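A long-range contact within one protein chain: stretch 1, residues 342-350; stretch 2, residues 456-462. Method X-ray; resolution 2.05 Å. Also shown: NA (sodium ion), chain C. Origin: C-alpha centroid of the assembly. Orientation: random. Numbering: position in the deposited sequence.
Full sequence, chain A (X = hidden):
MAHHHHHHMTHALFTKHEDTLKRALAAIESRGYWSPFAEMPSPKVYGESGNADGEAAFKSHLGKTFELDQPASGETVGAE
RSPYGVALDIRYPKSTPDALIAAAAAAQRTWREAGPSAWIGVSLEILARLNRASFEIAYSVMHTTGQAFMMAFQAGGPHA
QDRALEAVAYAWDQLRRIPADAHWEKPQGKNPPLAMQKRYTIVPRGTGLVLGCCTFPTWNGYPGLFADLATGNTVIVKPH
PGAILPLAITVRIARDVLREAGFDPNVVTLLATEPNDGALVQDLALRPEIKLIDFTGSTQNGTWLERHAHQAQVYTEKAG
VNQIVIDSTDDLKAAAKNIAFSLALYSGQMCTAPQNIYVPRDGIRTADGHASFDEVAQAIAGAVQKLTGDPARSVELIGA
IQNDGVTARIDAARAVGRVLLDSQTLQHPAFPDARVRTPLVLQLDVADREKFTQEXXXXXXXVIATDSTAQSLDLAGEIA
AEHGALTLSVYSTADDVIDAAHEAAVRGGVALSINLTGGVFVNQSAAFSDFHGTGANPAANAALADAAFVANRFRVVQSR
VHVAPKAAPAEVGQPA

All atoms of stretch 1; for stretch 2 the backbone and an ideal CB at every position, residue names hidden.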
# COMPACT_ATOMS: atom_id res chain seq x y z
N SER A 342 -23.20 -4.13 -25.08
CA SER A 342 -21.97 -4.34 -24.32
C SER A 342 -20.92 -5.06 -25.14
O SER A 342 -19.72 -4.83 -24.96
CB SER A 342 -22.28 -5.13 -23.05
OG SER A 342 -23.30 -4.48 -22.32
N LEU A 343 -21.36 -5.94 -26.04
CA LEU A 343 -20.45 -6.65 -26.92
C LEU A 343 -19.97 -5.78 -28.07
O LEU A 343 -18.85 -5.97 -28.56
CB LEU A 343 -21.12 -7.91 -27.47
CG LEU A 343 -21.41 -9.04 -26.48
CD1 LEU A 343 -22.31 -10.10 -27.14
CD2 LEU A 343 -20.12 -9.65 -25.96
N ALA A 344 -20.79 -4.83 -28.52
CA ALA A 344 -20.53 -4.03 -29.71
C ALA A 344 -19.69 -2.78 -29.45
O ALA A 344 -18.94 -2.35 -30.33
CB ALA A 344 -21.85 -3.64 -30.36
N LEU A 345 -19.82 -2.19 -28.26
CA LEU A 345 -19.13 -0.96 -27.89
C LEU A 345 -17.64 -1.06 -28.14
O LEU A 345 -16.94 -1.87 -27.52
CB LEU A 345 -19.39 -0.69 -26.40
CG LEU A 345 -20.43 0.34 -25.98
CD1 LEU A 345 -20.38 0.42 -24.47
CD2 LEU A 345 -20.14 1.69 -26.59
N TYR A 346 -17.14 -0.24 -29.06
CA TYR A 346 -15.71 -0.21 -29.38
C TYR A 346 -15.20 -1.61 -29.75
O TYR A 346 -14.05 -1.97 -29.50
CB TYR A 346 -14.92 0.40 -28.20
CG TYR A 346 -13.43 0.65 -28.42
CD1 TYR A 346 -12.91 0.93 -29.68
CD2 TYR A 346 -12.55 0.60 -27.35
CE1 TYR A 346 -11.54 1.15 -29.86
CE2 TYR A 346 -11.21 0.81 -27.51
CZ TYR A 346 -10.70 1.08 -28.76
OH TYR A 346 -9.35 1.29 -28.89
N SER A 347 -16.08 -2.43 -30.36
CA SER A 347 -15.70 -3.75 -30.87
C SER A 347 -15.07 -4.62 -29.78
O SER A 347 -14.11 -5.36 -30.03
CB SER A 347 -14.76 -3.65 -32.08
OG SER A 347 -15.37 -2.95 -33.15
N GLY A 348 -15.65 -4.56 -28.58
CA GLY A 348 -15.20 -5.39 -27.47
C GLY A 348 -13.80 -5.10 -26.99
O GLY A 348 -13.23 -5.92 -26.26
N GLN A 349 -13.22 -3.95 -27.36
CA GLN A 349 -11.87 -3.58 -26.99
C GLN A 349 -11.81 -2.79 -25.68
O GLN A 349 -10.82 -2.09 -25.42
CB GLN A 349 -11.20 -2.80 -28.13
CG GLN A 349 -11.05 -3.62 -29.42
CD GLN A 349 -10.66 -2.78 -30.64
OE1 GLN A 349 -9.59 -2.98 -31.22
NE2 GLN A 349 -11.54 -1.86 -31.05
N MET A 350 -12.83 -2.91 -24.84
CA MET A 350 -12.81 -2.32 -23.51
C MET A 350 -12.40 -3.38 -22.51
O MET A 350 -12.78 -4.55 -22.65
CB MET A 350 -14.17 -1.74 -23.15
CG MET A 350 -14.68 -0.82 -24.20
SD MET A 350 -16.29 -0.17 -23.78
CE MET A 350 -15.84 0.95 -22.43
N UNK A 456 -9.48 -13.33 -25.10
CA UNK A 456 -9.56 -13.15 -26.54
C UNK A 456 -9.80 -11.67 -26.76
O UNK A 456 -10.94 -11.20 -26.76
CB UNK A 456 -10.66 -14.01 -27.17
N UNK A 457 -8.73 -10.92 -27.00
CA UNK A 457 -8.88 -9.48 -27.08
C UNK A 457 -9.51 -9.11 -28.42
O UNK A 457 -9.04 -9.53 -29.48
CB UNK A 457 -7.53 -8.78 -26.90
N UNK A 458 -10.58 -8.33 -28.36
CA UNK A 458 -11.31 -7.98 -29.55
C UNK A 458 -12.77 -8.35 -29.42
O UNK A 458 -13.23 -8.76 -28.35
CB UNK A 458 -10.69 -8.66 -30.77
N UNK A 459 -13.52 -8.21 -30.50
CA UNK A 459 -14.99 -8.41 -30.44
C UNK A 459 -15.36 -9.88 -30.56
O UNK A 459 -15.96 -10.33 -31.53
CB UNK A 459 -15.69 -7.62 -31.55
N UNK A 460 -15.02 -10.65 -29.53
CA UNK A 460 -15.17 -12.10 -29.53
C UNK A 460 -15.92 -12.51 -28.27
O UNK A 460 -15.57 -12.05 -27.17
CB UNK A 460 -13.81 -12.80 -29.61
N UNK A 461 -16.94 -13.36 -28.41
CA UNK A 461 -17.65 -13.80 -27.22
C UNK A 461 -18.19 -15.21 -27.38
O UNK A 461 -18.32 -15.74 -28.50
CB UNK A 461 -18.79 -12.84 -26.90
N UNK A 462 -18.50 -15.82 -26.24
CA UNK A 462 -18.96 -17.21 -26.15
C UNK A 462 -20.25 -17.25 -25.35
O UNK A 462 -20.29 -16.79 -24.20
CB UNK A 462 -17.90 -18.11 -25.51
NA NA C . -13.81 -8.52 -25.68

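Position 456 lies out of reach of stretch 1, and its ideal CB has none of those atoms within 5.5 Å. Nothing here selects a side chain. The deposited residue is W456. Its ring makes no contact with stretch 1, but W456 O lies 2.6 Å from the O of water 1, a water that also binds the sodium ion.

Position 457 has its CA-to-CB bond sideways to stretch 1. The ideal CB has nothing of stretch 1 within 5.5 Å, so a short side chain would not reach stretch 1. A long one could cross to the aliphatic part of Q349. Leucine, methionine or an aromatic residue would suit. The deposited residue is F457, with chi1 at 178° (t). Its ring extends to Q349, with F457 CZ 3.8 Å from Q349 CB. The approach is oblique. The amide of Q349 is engaged in its own stretch, where NE2 donates to Y346 O over 3.0 Å.

Position 458 is decided by its backbone. Phi is 125° and psi is -173°, and a CB would be jammed against the carbonyl O of the residue before. Stretch 1 leaves more room, since the ideal CB is 4.8 Å from S347 O. Glycine is called for, and the residue is G458. Its carbonyl O and that of G348 each sit 2.7 Å from the sodium ion, so the ion joins the two backbones where no direct hydrogen bond does. The two oxygens, G348 O and G458 O, are 3.5 Å apart. G458 N donates to water 2, another ligand of the ion.

By CA atoms, 459 is the nearest position of stretch 2 to G348, with 4.2 Å between G348 CA and CA of 459. A CB on G348 would clash with the carbonyl O of 458, at 2.8 Å, and would be tight against CA of 459. The positive phi of G348 also favours glycine. At 459 the ideal CB is tight against S347 O, at 3.1 Å, so a CB is only just accommodated there. The phi of -83° is compatible with proline, but other residues could adopt it. The backbone N is 2.9 Å from S347 O, a distance that would tempt one to assign a hydrogen bond and a residue with an N-H. The deposited residue is P459, and P459 N has no hydrogen to share with S347 O. The contact is close packing. The side chains also meet, with P459 CB 4.0 Å from S347 CB.

Position 460 starts a strand and points its CB away from stretch 1. Many side chains would fit. It is I460. Its N donates to G458 O. I460 O accepts from water 3 and lies 3.0 Å from the O of water 1.

Position 461 points toward stretch 1. Its ideal CB is already 3.6 Å from L343 CD2, so a small residue such as alanine, serine or cysteine would suit. The deposited residue is S461, chi1 59° (p), whose CB packs on L343 CD2 at 3.6 Å.

Position 462 is out of reach, and stretch 1 sets no preference. It is F462.

Stretch 2 456-462: WFGPISF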
# COMPACT_ATOMS: atom_id res chain seq x y z
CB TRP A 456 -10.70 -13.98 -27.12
CG TRP A 456 -10.50 -15.45 -26.96
CD1 TRP A 456 -10.77 -16.19 -25.84
CD2 TRP A 456 -10.00 -16.36 -27.93
NE1 TRP A 456 -10.47 -17.51 -26.06
CE2 TRP A 456 -9.99 -17.64 -27.34
CE3 TRP A 456 -9.56 -16.22 -29.25
CZ2 TRP A 456 -9.55 -18.78 -28.02
CZ3 TRP A 456 -9.12 -17.35 -29.93
CH2 TRP A 456 -9.12 -18.61 -29.32
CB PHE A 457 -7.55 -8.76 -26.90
CG PHE A 457 -7.67 -7.27 -27.01
CD1 PHE A 457 -8.26 -6.53 -25.99
CD2 PHE A 457 -7.21 -6.61 -28.13
CE1 PHE A 457 -8.38 -5.14 -26.09
CE2 PHE A 457 -7.32 -5.22 -28.24
CZ PHE A 457 -7.92 -4.50 -27.21
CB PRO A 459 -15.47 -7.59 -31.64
CG PRO A 459 -14.35 -7.73 -32.64
CD PRO A 459 -13.07 -7.78 -31.83
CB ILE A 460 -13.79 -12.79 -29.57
CG1 ILE A 460 -13.03 -12.36 -30.83
CG2 ILE A 460 -13.93 -14.32 -29.40
CD1 ILE A 460 -11.50 -12.58 -30.76
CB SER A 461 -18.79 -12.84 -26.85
OG SER A 461 -19.72 -12.72 -27.91
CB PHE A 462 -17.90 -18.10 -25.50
CG PHE A 462 -16.51 -17.85 -26.02
CD1 PHE A 462 -16.12 -18.34 -27.26
CD2 PHE A 462 -15.60 -17.12 -25.28
CE1 PHE A 462 -14.84 -18.10 -27.74
CE2 PHE A 462 -14.32 -16.87 -25.77
CZ PHE A 462 -13.95 -17.36 -27.00
O HOH W 1 -13.29 -10.97 -25.63
O HOH W 2 -11.32 -7.84 -25.74
O HOH W 3 -16.37 -9.40 -26.10
O HOH W 4 -14.11 -8.67 -23.10
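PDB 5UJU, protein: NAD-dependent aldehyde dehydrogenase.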